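Local structure of phenazine biosynthesis protein, PhzF family (Bacillus anthracis, 3EDN) at residues A[116-121]-A[284-289]; A[9-14]-A[76-81]; A[253-258]-A[267-272]. The protein is of unproven activity but, as a PhzF-family member with the diaminopimelate epimerase-like fold, probably acts as an isomerase in phenazine-type biosynthesis. All blocks are in the same frame, centred on the assembly; numbering follows the deposited sequence. Where two conformers were deposited one is given.

Interaction 1 of 3, residues A[116-121]-A[284-289]; sequences ETFIKM and DIAGTA
Strand 117-122 and strand 282-298 run antiparallel here in a beta-sheet of the diaminopimelate epimerase-like fold, the axes of their short segments 158° apart. At the start, the carboxylate atom OE2 of Glu-116 takes a water that also donates to Thr-288 OG1 and Ala-289 O. Thr-117 turns its own hydroxyl to Glu-86, while its carbonyl O accepts from Thr-288 OG1 at 2.7 Å, in the carbonyl plane. The Thr-288 torsion (OG1 anti to the backbone N, chi1 -166°) aims that hydroxyl, while the backbone places Thr-288 CB over one face of the Phe-118 ring, a CH-pi contact 4.0 Å from the centroid. The same ring face lies over the peptide between Gly-287 C and Thr-288 N, and Ala-286 CB meets the ring edge. Ile-119 pairs with Gly-287 through two backbone bonds, Ile-119 N to Gly-287 O being the straighter at 170°. Lys-120, extended with CG anti to the backbone N, lies across Ala-286 toward Asp-284; its ammonium and Asp-284 OD2 share a water, and Asp-284 OD1 has a salt bridge to Arg-122. Selenomethionine Met-121 forms the last doubly bonded pair with Ile-285, and its CG lies alongside Ile-285 CG1, 4.1 Å away.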
ATOM      1  N   GLU A 116      14.685 -14.429  28.771  1.00 19.56           N
ATOM      2  CA  GLU A 116      14.184 -13.417  27.841  0.50 18.28           C
ATOM      3  C   GLU A 116      14.199 -13.919  26.398  1.00 17.00           C
ATOM      4  O   GLU A 116      15.186 -14.518  25.967  1.00 18.35           O
ATOM      5  CB  GLU A 116      15.058 -12.158  27.910  0.50 18.58           C
ATOM      6  CG  GLU A 116      15.261 -11.550  29.296  0.50 18.86           C
ATOM      7  CD  GLU A 116      15.928 -10.184  29.234  0.50 18.94           C
ATOM      8  OE1 GLU A 116      17.171 -10.124  29.090  0.50 18.45           O
ATOM      9  OE2 GLU A 116      15.208  -9.159  29.318  0.50 20.31           O
ATOM     10  N   THR A 117      13.137 -13.650  25.652  1.00 14.69           N
ATOM     11  CA  THR A 117      13.084 -13.995  24.246  1.00 14.23           C
ATOM     12  C   THR A 117      14.023 -13.109  23.440  1.00 13.71           C
ATOM     13  O   THR A 117      14.023 -11.878  23.589  1.00 12.31           O
ATOM     14  CB  THR A 117      11.653 -13.885  23.709  1.00 15.19           C
ATOM     15  OG1 THR A 117      10.843 -14.917  24.306  1.00 15.82           O
ATOM     16  CG2 THR A 117      11.635 -14.034  22.194  1.00 15.01           C
ATOM     17  N   PHE A 118      14.846 -13.751  22.615  1.00 12.48           N
ATOM     18  CA  PHE A 118      15.770 -13.069  21.726  1.00 13.54           C
ATOM     19  C   PHE A 118      15.417 -13.358  20.277  1.00 12.51           C
ATOM     20  O   PHE A 118      15.026 -14.472  19.934  1.00 14.30           O
ATOM     21  CB  PHE A 118      17.202 -13.557  22.017  1.00 15.25           C
ATOM     22  CG  PHE A 118      17.944 -12.696  22.993  1.00 16.93           C
ATOM     23  CD1 PHE A 118      17.512 -12.556  24.312  1.00 17.81           C
ATOM     24  CD2 PHE A 118      19.058 -11.988  22.582  1.00 18.39           C
ATOM     25  CE1 PHE A 118      18.212 -11.724  25.193  1.00 18.11           C
ATOM     26  CE2 PHE A 118      19.746 -11.181  23.451  1.00 18.21           C
ATOM     27  CZ  PHE A 118      19.327 -11.041  24.748  1.00 17.94           C
ATOM     28  N   ILE A 119      15.552 -12.344  19.434  1.00 10.75           N
ATOM     29  CA  ILE A 119      15.246 -12.436  18.006  1.00 10.28           C
ATOM     30  C   ILE A 119      16.572 -12.300  17.265  1.00 10.43           C
ATOM     31  O   ILE A 119      17.278 -11.293  17.437  1.00 10.73           O
ATOM     32  CB  ILE A 119      14.333 -11.277  17.555  1.00  9.73           C
ATOM     33  CG1 ILE A 119      13.085 -11.195  18.446  1.00 10.27           C
ATOM     34  CG2 ILE A 119      13.973 -11.409  16.092  1.00  9.14           C
ATOM     35  CD1 ILE A 119      12.324 -12.498  18.602  1.00 11.06           C
ATOM     36  N   LYS A 120      16.885 -13.287  16.427  1.00  9.63           N
ATOM     37  CA  LYS A 120      18.203 -13.395  15.792  1.00 11.02           C
ATOM     38  C   LYS A 120      18.052 -13.299  14.285  1.00 10.63           C
ATOM     39  O   LYS A 120      17.162 -13.919  13.706  1.00 11.33           O
ATOM     40  CB  LYS A 120      18.849 -14.726  16.179  1.00 10.95           C
ATOM     41  CG  LYS A 120      20.263 -14.936  15.653  1.00 12.61           C
ATOM     42  CD  LYS A 120      20.804 -16.276  16.180  1.00 13.91           C
ATOM     43  CE  LYS A 120      22.170 -16.601  15.610  1.00 15.21           C
ATOM     44  NZ  LYS A 120      22.619 -17.960  16.068  1.00 18.08           N
HETATM   45  N   MSE A 121      18.919 -12.531  13.635  1.00 11.15           N
HETATM   46  CA  MSE A 121      18.838 -12.385  12.184  1.00 14.42           C
HETATM   47  C   MSE A 121      20.234 -12.323  11.585  1.00 12.55           C
HETATM   48  O   MSE A 121      21.198 -12.027  12.283  1.00 11.30           O
HETATM   49  CB  MSE A 121      18.028 -11.148  11.790  1.00 17.21           C
HETATM   50  CG  MSE A 121      18.579  -9.836  12.277  1.00 19.12           C
HETATM   51 SE   MSE A 121      17.158  -8.461  12.445  0.75 21.55          SE
HETATM   52  CE  MSE A 121      15.953  -9.483  13.567  1.00 22.87           C
ATOM     53  N   ASP A 284      25.673 -12.778  12.507  1.00  9.78           N
ATOM     54  CA  ASP A 284      24.284 -12.659  12.955  1.00 10.13           C
ATOM     55  C   ASP A 284      24.214 -11.712  14.144  1.00 10.02           C
ATOM     56  O   ASP A 284      25.153 -11.585  14.923  1.00 10.26           O
ATOM     57  CB  ASP A 284      23.737 -14.016  13.407  1.00 12.71           C
ATOM     58  CG  ASP A 284      23.860 -15.099  12.331  1.00 15.31           C
ATOM     59  OD1 ASP A 284      23.137 -15.036  11.320  1.00 16.91           O
ATOM     60  OD2 ASP A 284      24.668 -16.044  12.507  1.00 17.42           O
ATOM     61  N   ILE A 285      23.076 -11.069  14.336  1.00  9.32           N
ATOM     62  CA  ILE A 285      22.868 -10.361  15.590  1.00  9.34           C
ATOM     63  C   ILE A 285      21.563 -10.812  16.220  1.00  8.72           C
ATOM     64  O   ILE A 285      20.668 -11.348  15.539  1.00  9.45           O
ATOM     65  CB  ILE A 285      22.862  -8.819  15.417  1.00  9.66           C
ATOM     66  CG1 ILE A 285      21.668  -8.364  14.570  1.00 10.32           C
ATOM     67  CG2 ILE A 285      24.182  -8.346  14.798  1.00 10.23           C
ATOM     68  CD1 ILE A 285      21.254  -6.912  14.809  1.00 12.25           C
ATOM     69  N   ALA A 286      21.467 -10.618  17.530  1.00  9.67           N
ATOM     70  CA  ALA A 286      20.236 -10.930  18.243  1.00 10.34           C
ATOM     71  C   ALA A 286      20.007  -9.904  19.327  1.00 10.42           C
ATOM     72  O   ALA A 286      20.951  -9.380  19.919  1.00 11.07           O
ATOM     73  CB  ALA A 286      20.296 -12.326  18.851  1.00 11.80           C
ATOM     74  N   GLY A 287      18.740  -9.648  19.624  1.00 10.59           N
ATOM     75  CA  GLY A 287      18.435  -8.754  20.706  1.00 11.35           C
ATOM     76  C   GLY A 287      17.124  -9.162  21.329  1.00  9.89           C
ATOM     77  O   GLY A 287      16.320  -9.891  20.725  1.00 10.26           O
ATOM     78  N   THR A 288      16.927  -8.719  22.558  1.00  9.98           N
ATOM     79  CA  THR A 288      15.616  -8.802  23.158  1.00  9.77           C
ATOM     80  C   THR A 288      14.950  -7.438  22.989  1.00  8.64           C
ATOM     81  O   THR A 288      15.504  -6.540  22.347  1.00  9.32           O
ATOM     82  CB  THR A 288      15.660  -9.267  24.641  1.00 10.12           C
ATOM     83  OG1 THR A 288      14.334  -9.637  25.063  1.00  9.81           O
ATOM     84  CG2 THR A 288      16.213  -8.180  25.548  1.00 10.02           C
ATOM     85  N   ALA A 289      13.745  -7.295  23.531  1.00  8.42           N
ATOM     86  CA  ALA A 289      13.012  -6.025  23.452  1.00  7.85           C
ATOM     87  C   ALA A 289      12.048  -5.962  24.618  1.00  8.21           C
ATOM     88  O   ALA A 289      11.905  -6.918  25.387  1.00  9.11           O
ATOM     89  CB  ALA A 289      12.256  -5.909  22.125  1.00  9.25           C
TER
HETATM   90  O   HOH W   1      12.789  -8.652  27.300  1.00 20.67           O
HETATM   91  O   HOH W   2      24.878 -17.901  14.451  1.00 25.08           O

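Interaction 2 of 3, residues A[9-14]-A[76-81]; sequences YDAFTN and GTVGTI
Val-78 carries most of the side-chain contact, each of its methyls meeting a different residue of 9-14. Its CG2 meets the Phe-12 ring at CE1, 3.9 Å away, the two side chains crossing at about a right angle. CG1, anti to the backbone N (chi1 165°), touches Ala-11 CB at 4.2 Å. A beta-branched valine suits this place because one short side chain serves both neighbours. Beside it Gly-79 presents bare backbone: Ala-11 CB comes to 4.2 Å from Gly-79 N, and Tyr-9 CD2 to 4.3 Å from Gly-79 O. A glycine facing a small alanine brings the chains close, with the CA atoms of Ala-11 and Gly-79 4.9 Å apart. No hydrogen bond crosses between the two segments; they meet by van der Waals packing.

Further out, the Tyr-9 hydroxyl is hydrogen-bonded to Arg-87, just after the end of helix 74-86. Phe-12 leaves the strand in a left-handed conformation (phi/psi 64°/34°), which redirects the chain while its ring, CG anti to the carbonyl carbon, reaches Val-78. On the helix, Gly-76 O accepts from both Thr-80 N and Thr-80 OG1, the hydroxyl standing 2.7 Å from it and above the carbonyl plane. The whole is strand-on-helix packing, helix 74-86 lying against strand 3-11, and against strand 117-122 through Val-78 and Met-121, within the diaminopimelate epimerase-like fold.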
ATOM      1  N   TYR A   9       7.653  -0.465  21.396  1.00  8.10           N
ATOM      2  CA  TYR A   9       8.577  -1.390  22.067  1.00  7.99           C
ATOM      3  C   TYR A   9       9.957  -0.808  21.896  1.00  8.06           C
ATOM      4  O   TYR A   9      10.238  -0.191  20.863  1.00  8.81           O
ATOM      5  CB  TYR A   9       8.540  -2.793  21.420  1.00  9.49           C
ATOM      6  CG  TYR A   9       7.444  -3.662  21.975  1.00  8.62           C
ATOM      7  CD1 TYR A   9       6.108  -3.335  21.768  1.00  8.82           C
ATOM      8  CD2 TYR A   9       7.735  -4.802  22.726  1.00  9.22           C
ATOM      9  CE1 TYR A   9       5.094  -4.114  22.291  1.00  9.27           C
ATOM     10  CE2 TYR A   9       6.727  -5.595  23.254  1.00  9.33           C
ATOM     11  CZ  TYR A   9       5.399  -5.243  23.019  1.00  9.95           C
ATOM     12  OH  TYR A   9       4.385  -6.009  23.549  1.00 10.74           O
ATOM     13  N   ASP A  10      10.811  -0.981  22.903  1.00  8.41           N
ATOM     14  CA  ASP A  10      12.220  -0.591  22.748  1.00  8.34           C
ATOM     15  C   ASP A  10      13.017  -1.831  22.399  1.00  8.32           C
ATOM     16  O   ASP A  10      12.933  -2.834  23.105  1.00  8.45           O
ATOM     17  CB  ASP A  10      12.787   0.034  24.025  1.00  9.01           C
ATOM     18  CG  ASP A  10      12.606   1.544  24.074  1.00  9.97           C
ATOM     19  OD1 ASP A  10      12.033   2.132  23.133  1.00 10.03           O
ATOM     20  OD2 ASP A  10      13.067   2.118  25.082  1.00 11.28           O
ATOM     21  N   ALA A  11      13.748  -1.773  21.287  1.00  8.07           N
ATOM     22  CA  ALA A  11      14.601  -2.893  20.862  1.00  8.40           C
ATOM     23  C   ALA A  11      15.976  -2.859  21.537  1.00  8.67           C
ATOM     24  O   ALA A  11      16.495  -1.779  21.885  1.00  8.51           O
ATOM     25  CB  ALA A  11      14.777  -2.875  19.357  1.00  9.08           C
ATOM     26  N   PHE A  12      16.569  -4.046  21.688  1.00  9.33           N
ATOM     27  CA  PHE A  12      17.926  -4.228  22.239  1.00 10.21           C
ATOM     28  C   PHE A  12      18.044  -3.787  23.697  1.00 10.86           C
ATOM     29  O   PHE A  12      19.088  -3.275  24.136  1.00 12.30           O
ATOM     30  CB  PHE A  12      18.984  -3.519  21.382  1.00 10.45           C
ATOM     31  CG  PHE A  12      18.992  -3.937  19.937  1.00  9.70           C
ATOM     32  CD1 PHE A  12      19.180  -5.269  19.586  1.00 10.18           C
ATOM     33  CD2 PHE A  12      18.878  -2.996  18.923  1.00 10.58           C
ATOM     34  CE1 PHE A  12      19.203  -5.662  18.237  1.00 10.27           C
ATOM     35  CE2 PHE A  12      18.895  -3.381  17.601  1.00 10.41           C
ATOM     36  CZ  PHE A  12      19.077  -4.703  17.257  1.00  9.99           C
ATOM     37  N   THR A  13      16.973  -3.982  24.454  1.00  9.65           N
ATOM     38  CA  THR A  13      17.004  -3.741  25.887  1.00 11.43           C
ATOM     39  C   THR A  13      15.924  -4.564  26.576  1.00 11.48           C
ATOM     40  O   THR A  13      14.982  -5.045  25.930  1.00 11.31           O
ATOM     41  CB  THR A  13      16.796  -2.239  26.215  1.00 10.98           C
ATOM     42  OG1 THR A  13      17.124  -1.984  27.580  1.00 13.27           O
ATOM     43  CG2 THR A  13      15.345  -1.837  25.978  1.00  9.92           C
ATOM     44  N   ASN A  14      16.075  -4.726  27.894  1.00 12.28           N
ATOM     45  CA  ASN A  14      15.047  -5.396  28.679  0.50 13.74           C
ATOM     46  C   ASN A  14      14.348  -4.422  29.614  1.00 13.83           C
ATOM     47  O   ASN A  14      13.453  -4.809  30.366  1.00 14.27           O
ATOM     48  CB  ASN A  14      15.610  -6.598  29.449  0.50 15.36           C
ATOM     49  CG  ASN A  14      16.839  -6.246  30.257  0.50 16.56           C
ATOM     50  OD1 ASN A  14      17.149  -5.071  30.467  0.50 18.00           O
ATOM     51  ND2 ASN A  14      17.553  -7.273  30.719  0.50 17.84           N
ATOM     52  N   GLY A  76      13.631  -2.619  14.146  1.00 10.55           N
ATOM     53  CA  GLY A  76      12.171  -2.721  14.004  1.00 10.32           C
ATOM     54  C   GLY A  76      11.750  -4.175  13.902  1.00 10.44           C
ATOM     55  O   GLY A  76      10.734  -4.585  14.453  1.00 11.11           O
ATOM     56  N   THR A  77      12.550  -4.977  13.221  1.00  9.77           N
ATOM     57  CA  THR A  77      12.283  -6.406  13.152  1.00  9.50           C
ATOM     58  C   THR A  77      12.421  -7.065  14.522  1.00  9.46           C
ATOM     59  O   THR A  77      11.558  -7.834  14.947  1.00  8.60           O
ATOM     60  CB  THR A  77      13.214  -7.071  12.112  1.00  9.78           C
ATOM     61  OG1 THR A  77      12.961  -6.477  10.825  1.00 11.40           O
ATOM     62  CG2 THR A  77      12.973  -8.568  12.033  1.00  9.54           C
ATOM     63  N   VAL A  78      13.500  -6.763  15.227  1.00  9.67           N
ATOM     64  CA  VAL A  78      13.654  -7.271  16.584  1.00  9.75           C
ATOM     65  C   VAL A  78      12.467  -6.887  17.481  1.00  9.46           C
ATOM     66  O   VAL A  78      11.868  -7.754  18.112  1.00  8.76           O
ATOM     67  CB  VAL A  78      14.980  -6.803  17.215  1.00 10.30           C
ATOM     68  CG1 VAL A  78      14.984  -7.017  18.750  1.00 10.71           C
ATOM     69  CG2 VAL A  78      16.163  -7.511  16.547  1.00 11.72           C
ATOM     70  N   GLY A  79      12.128  -5.600  17.531  1.00  8.78           N
ATOM     71  CA  GLY A  79      11.024  -5.183  18.385  1.00  9.98           C
ATOM     72  C   GLY A  79       9.704  -5.816  17.976  1.00  9.20           C
ATOM     73  O   GLY A  79       8.910  -6.258  18.822  1.00  9.23           O
ATOM     74  N   THR A  80       9.470  -5.886  16.674  1.00  7.67           N
ATOM     75  CA  THR A  80       8.168  -6.366  16.172  1.00  8.10           C
ATOM     76  C   THR A  80       7.990  -7.863  16.389  1.00  8.64           C
ATOM     77  O   THR A  80       6.953  -8.310  16.889  1.00  8.89           O
ATOM     78  CB  THR A  80       7.955  -5.999  14.697  1.00  8.27           C
ATOM     79  OG1 THR A  80       7.998  -4.573  14.552  1.00  9.04           O
ATOM     80  CG2 THR A  80       6.609  -6.501  14.179  1.00  8.44           C
ATOM     81  N   ILE A  81       9.002  -8.654  16.042  1.00  8.52           N
ATOM     82  CA  ILE A  81       8.881 -10.086  16.268  1.00  8.77           C
ATOM     83  C   ILE A  81       8.834 -10.383  17.768  1.00  8.15           C
ATOM     84  O   ILE A  81       8.085 -11.249  18.201  1.00  9.19           O
ATOM     85  CB  ILE A  81       9.980 -10.892  15.573  1.00  8.87           C
ATOM     86  CG1 ILE A  81       9.999 -10.584  14.077  1.00  9.18           C
ATOM     87  CG2 ILE A  81       9.780 -12.398  15.818  1.00  9.52           C
ATOM     88  CD1 ILE A  81       8.649 -10.717  13.400  1.00 10.61           C
TER

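Interaction 3 of 3, residues A[253-258]-A[267-272]; sequences ELIVEQ and RVTVYV
The Tyr-271 and Glu-253 side chains run side by side, but the carboxylate is turned 64° against the phenol ring. Glu-253 OE2 approaches the ring obliquely, 3.5 Å from Tyr-271 CE1, and a water joins Glu-253 OE1 to Tyr-271 OH. Lys-120 makes a cation-pi contact with the same ring. Glu-253 gets there with CG in the crowded position between backbone N and carbonyl carbon (chi1 83°) and an extended chain beyond, which also puts OE1 3.6 Å from Thr-269 CG2. A long polar chain suits this exposed end.

On the same side of the sheet, Ile-255 faces Thr-269, its CG1 approaching Thr-269 OG1. Its CG2, anti to the backbone N, touches the aliphatic part of Arg-267 (3.9 Å to Arg-267 CB), the chains crossing obliquely, whereas the guanidinium forms a salt bridge with Asp-206.

The face of Leu-254, Val-256, Val-268 and Val-270 is buried. Leu-254 CD2 leans on Val-270 CB, and Val-256 CG2 lies 3.9 Å from Val-268 CB; branched apolar residues suit this layer, which packs on helix 230-244. Strand 282-298 is the next strand in the sheet, and its Ile-283 and Ile-285 touch Val-270 and Val-268.

Four backbone hydrogen bonds tie the strands, two for each of the pairs Leu-254 with Val-270 and Val-256 with Val-268. Val-270 N to Leu-254 O is almost straight at 178°. Such alternation of hydrogen-bonded and non-hydrogen-bonded pairs marks an antiparallel pair; consecutive in the chain and joined by a short connection, strands 251-258 and 266-273 form a beta-hairpin of the diaminopimelate epimerase-like fold.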
ATOM      1  N   GLU A 253      30.715 -15.647  20.154  1.00 12.27           N
ATOM      2  CA  GLU A 253      29.747 -14.577  20.296  1.00 14.20           C
ATOM      3  C   GLU A 253      30.238 -13.557  21.295  1.00 13.86           C
ATOM      4  O   GLU A 253      31.074 -13.856  22.153  1.00 13.33           O
ATOM      5  CB  GLU A 253      28.363 -15.110  20.673  1.00 16.39           C
ATOM      6  CG  GLU A 253      28.125 -15.383  22.133  1.00 18.85           C
ATOM      7  CD  GLU A 253      26.774 -16.055  22.344  1.00 19.18           C
ATOM      8  OE1 GLU A 253      25.875 -15.423  22.946  1.00 21.35           O
ATOM      9  OE2 GLU A 253      26.593 -17.196  21.853  1.00 21.09           O
ATOM     10  N   LEU A 254      29.739 -12.338  21.156  1.00 13.18           N
ATOM     11  CA  LEU A 254      30.040 -11.304  22.117  1.00 13.30           C
ATOM     12  C   LEU A 254      28.832 -10.404  22.264  1.00 12.60           C
ATOM     13  O   LEU A 254      27.953 -10.406  21.412  1.00 12.02           O
ATOM     14  CB  LEU A 254      31.239 -10.478  21.652  1.00 15.15           C
ATOM     15  CG  LEU A 254      31.052  -9.579  20.425  1.00 15.53           C
ATOM     16  CD1 LEU A 254      31.939  -8.332  20.543  1.00 17.26           C
ATOM     17  CD2 LEU A 254      31.289 -10.319  19.121  1.00 17.02           C
ATOM     18  N   ILE A 255      28.801  -9.642  23.343  1.00 11.70           N
ATOM     19  CA  ILE A 255      27.732  -8.670  23.543  1.00 11.32           C
ATOM     20  C   ILE A 255      28.394  -7.313  23.472  1.00 10.84           C
ATOM     21  O   ILE A 255      29.467  -7.101  24.061  1.00 10.30           O
ATOM     22  CB  ILE A 255      26.994  -8.841  24.892  1.00 11.52           C
ATOM     23  CG1 ILE A 255      26.409 -10.256  25.001  1.00 11.63           C
ATOM     24  CG2 ILE A 255      25.856  -7.845  24.988  1.00 12.10           C
ATOM     25  CD1 ILE A 255      25.753 -10.574  26.352  1.00 13.41           C
ATOM     26  N   VAL A 256      27.767  -6.405  22.729  1.00 10.40           N
ATOM     27  CA  VAL A 256      28.187  -5.023  22.690  1.00 10.62           C
ATOM     28  C   VAL A 256      27.121  -4.169  23.355  1.00 10.20           C
ATOM     29  O   VAL A 256      25.940  -4.550  23.380  1.00 11.41           O
ATOM     30  CB  VAL A 256      28.486  -4.538  21.244  1.00 11.43           C
ATOM     31  CG1 VAL A 256      29.492  -5.469  20.585  1.00 12.44           C
ATOM     32  CG2 VAL A 256      27.232  -4.488  20.404  1.00 13.09           C
ATOM     33  N   GLU A 257      27.530  -3.036  23.921  1.00 10.22           N
ATOM     34  CA  GLU A 257      26.586  -2.142  24.590  1.00 10.44           C
ATOM     35  C   GLU A 257      26.653  -0.753  23.980  1.00  9.89           C
ATOM     36  O   GLU A 257      27.678  -0.351  23.423  1.00 10.76           O
ATOM     37  CB  GLU A 257      26.871  -2.053  26.090  1.00 11.01           C
ATOM     38  CG  GLU A 257      28.186  -1.303  26.380  1.00 10.83           C
ATOM     39  CD  GLU A 257      28.533  -1.122  27.846  1.00 11.33           C
ATOM     40  OE1 GLU A 257      28.133  -1.953  28.690  1.00 13.84           O
ATOM     41  OE2 GLU A 257      29.286  -0.159  28.133  1.00 12.89           O
ATOM     42  N   GLN A 258      25.563  -0.009  24.117  1.00  9.19           N
ATOM     43  CA  GLN A 258      25.483   1.326  23.543  1.00  8.51           C
ATOM     44  C   GLN A 258      24.395   2.095  24.250  1.00  9.44           C
ATOM     45  O   GLN A 258      23.401   1.506  24.678  1.00 10.45           O
ATOM     46  CB  GLN A 258      25.109   1.226  22.058  1.00  9.39           C
ATOM     47  CG  GLN A 258      25.304   2.503  21.201  1.00  9.25           C
ATOM     48  CD  GLN A 258      24.810   2.323  19.771  1.00  9.33           C
ATOM     49  OE1 GLN A 258      24.999   1.277  19.168  1.00 11.89           O
ATOM     50  NE2 GLN A 258      24.189   3.367  19.219  1.00 11.27           N
ATOM     51  N   ARG A 267      21.914  -3.388  24.481  1.00  8.79           N
ATOM     52  CA  ARG A 267      22.845  -4.493  24.277  0.50  9.90           C
ATOM     53  C   ARG A 267      22.453  -5.245  23.017  1.00  9.84           C
ATOM     54  O   ARG A 267      21.275  -5.474  22.750  1.00 10.48           O
ATOM     55  CB  ARG A 267      22.882  -5.430  25.487  0.50 12.70           C
ATOM     56  CG  ARG A 267      23.601  -4.833  26.692  0.50 14.53           C
ATOM     57  CD  ARG A 267      23.892  -5.873  27.768  0.50 16.30           C
ATOM     58  NE  ARG A 267      22.678  -6.438  28.360  0.50 18.23           N
ATOM     59  CZ  ARG A 267      22.034  -5.918  29.405  0.50 18.47           C
ATOM     60  NH1 ARG A 267      22.485  -4.812  29.987  0.50 18.54           N
ATOM     61  NH2 ARG A 267      20.938  -6.508  29.876  0.50 18.13           N
ATOM     62  N   VAL A 268      23.455  -5.592  22.228  1.00  8.78           N
ATOM     63  CA  VAL A 268      23.264  -6.411  21.046  1.00  8.79           C
ATOM     64  C   VAL A 268      24.196  -7.606  21.134  1.00  8.17           C
ATOM     65  O   VAL A 268      25.391  -7.453  21.404  1.00  8.75           O
ATOM     66  CB  VAL A 268      23.544  -5.648  19.759  1.00  8.94           C
ATOM     67  CG1 VAL A 268      23.210  -6.518  18.547  1.00  9.83           C
ATOM     68  CG2 VAL A 268      22.742  -4.366  19.738  1.00  9.88           C
ATOM     69  N   THR A 269      23.643  -8.803  20.951  1.00  8.08           N
ATOM     70  CA  THR A 269      24.481  -9.999  20.864  1.00  9.02           C
ATOM     71  C   THR A 269      24.910 -10.230  19.422  1.00  9.33           C
ATOM     72  O   THR A 269      24.089 -10.199  18.513  1.00  9.50           O
ATOM     73  CB  THR A 269      23.741 -11.214  21.444  1.00  8.63           C
ATOM     74  OG1 THR A 269      23.419 -10.940  22.817  1.00  9.96           O
ATOM     75  CG2 THR A 269      24.613 -12.475  21.375  1.00 10.56           C
ATOM     76  N   VAL A 270      26.209 -10.432  19.219  1.00  8.46           N
ATOM     77  CA  VAL A 270      26.754 -10.639  17.878  1.00  8.36           C
ATOM     78  C   VAL A 270      27.384 -12.011  17.774  1.00  9.48           C
ATOM     79  O   VAL A 270      28.224 -12.357  18.609  1.00  9.84           O
ATOM     80  CB  VAL A 270      27.763  -9.545  17.479  1.00  9.00           C
ATOM     81  CG1 VAL A 270      28.157  -9.709  15.994  1.00 10.27           C
ATOM     82  CG2 VAL A 270      27.175  -8.151  17.764  1.00 10.07           C
ATOM     83  N   TYR A 271      26.959 -12.777  16.775  1.00  9.36           N
ATOM     84  CA  TYR A 271      27.499 -14.118  16.536  1.00 10.95           C
ATOM     85  C   TYR A 271      28.384 -14.086  15.301  1.00 10.80           C
ATOM     86  O   TYR A 271      27.974 -13.598  14.235  1.00 11.79           O
ATOM     87  CB  TYR A 271      26.369 -15.124  16.304  1.00 13.78           C
ATOM     88  CG  TYR A 271      25.316 -15.109  17.379  1.00 15.48           C
ATOM     89  CD1 TYR A 271      25.305 -16.069  18.372  1.00 16.78           C
ATOM     90  CD2 TYR A 271      24.341 -14.109  17.410  1.00 15.68           C
ATOM     91  CE1 TYR A 271      24.336 -16.048  19.380  1.00 17.24           C
ATOM     92  CE2 TYR A 271      23.390 -14.081  18.391  1.00 16.92           C
ATOM     93  CZ  TYR A 271      23.383 -15.048  19.365  1.00 16.61           C
ATOM     94  OH  TYR A 271      22.411 -15.006  20.349  1.00 17.73           O
ATOM     95  N   VAL A 272      29.612 -14.580  15.450  1.00 10.24           N
ATOM     96  CA  VAL A 272      30.573 -14.568  14.355  1.00 10.51           C
ATOM     97  C   VAL A 272      30.913 -16.013  14.039  1.00 12.41           C
ATOM     98  O   VAL A 272      31.340 -16.752  14.928  1.00 12.03           O
ATOM     99  CB  VAL A 272      31.853 -13.830  14.741  1.00 10.48           C
ATOM    100  CG1 VAL A 272      32.773 -13.714  13.525  1.00 12.18           C
ATOM    101  CG2 VAL A 272      31.522 -12.447  15.283  1.00 11.69           C
TER
HETATM  102  O   HOH W   3      23.375 -16.411  22.275  1.00 36.42           O

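How the interactions relate
Along the chain interaction 2 closes first; interaction 1 then spans a long excursion that contains the whole hairpin of interaction 3. Centres of interactions 1 and 2 lie about 8 Å apart, those of 1 and 3 about 10 Å, and those of 2 and 3 about 15 Å. Strand 282-298 links them: it borders strand 3-11, strand 117-122 and strand 266-273. Its backbone probably hydrogen-bonds to both neighbouring contacts, Thr-288 O to Phe-12 N and Ala-286 N to Thr-269 O. Phe-12 O in turn probably accepts from Arg-267 N, so the loop at Phe-12 bridges Thr-288 and Arg-267, joining the N-terminal strand to the C-terminal strands.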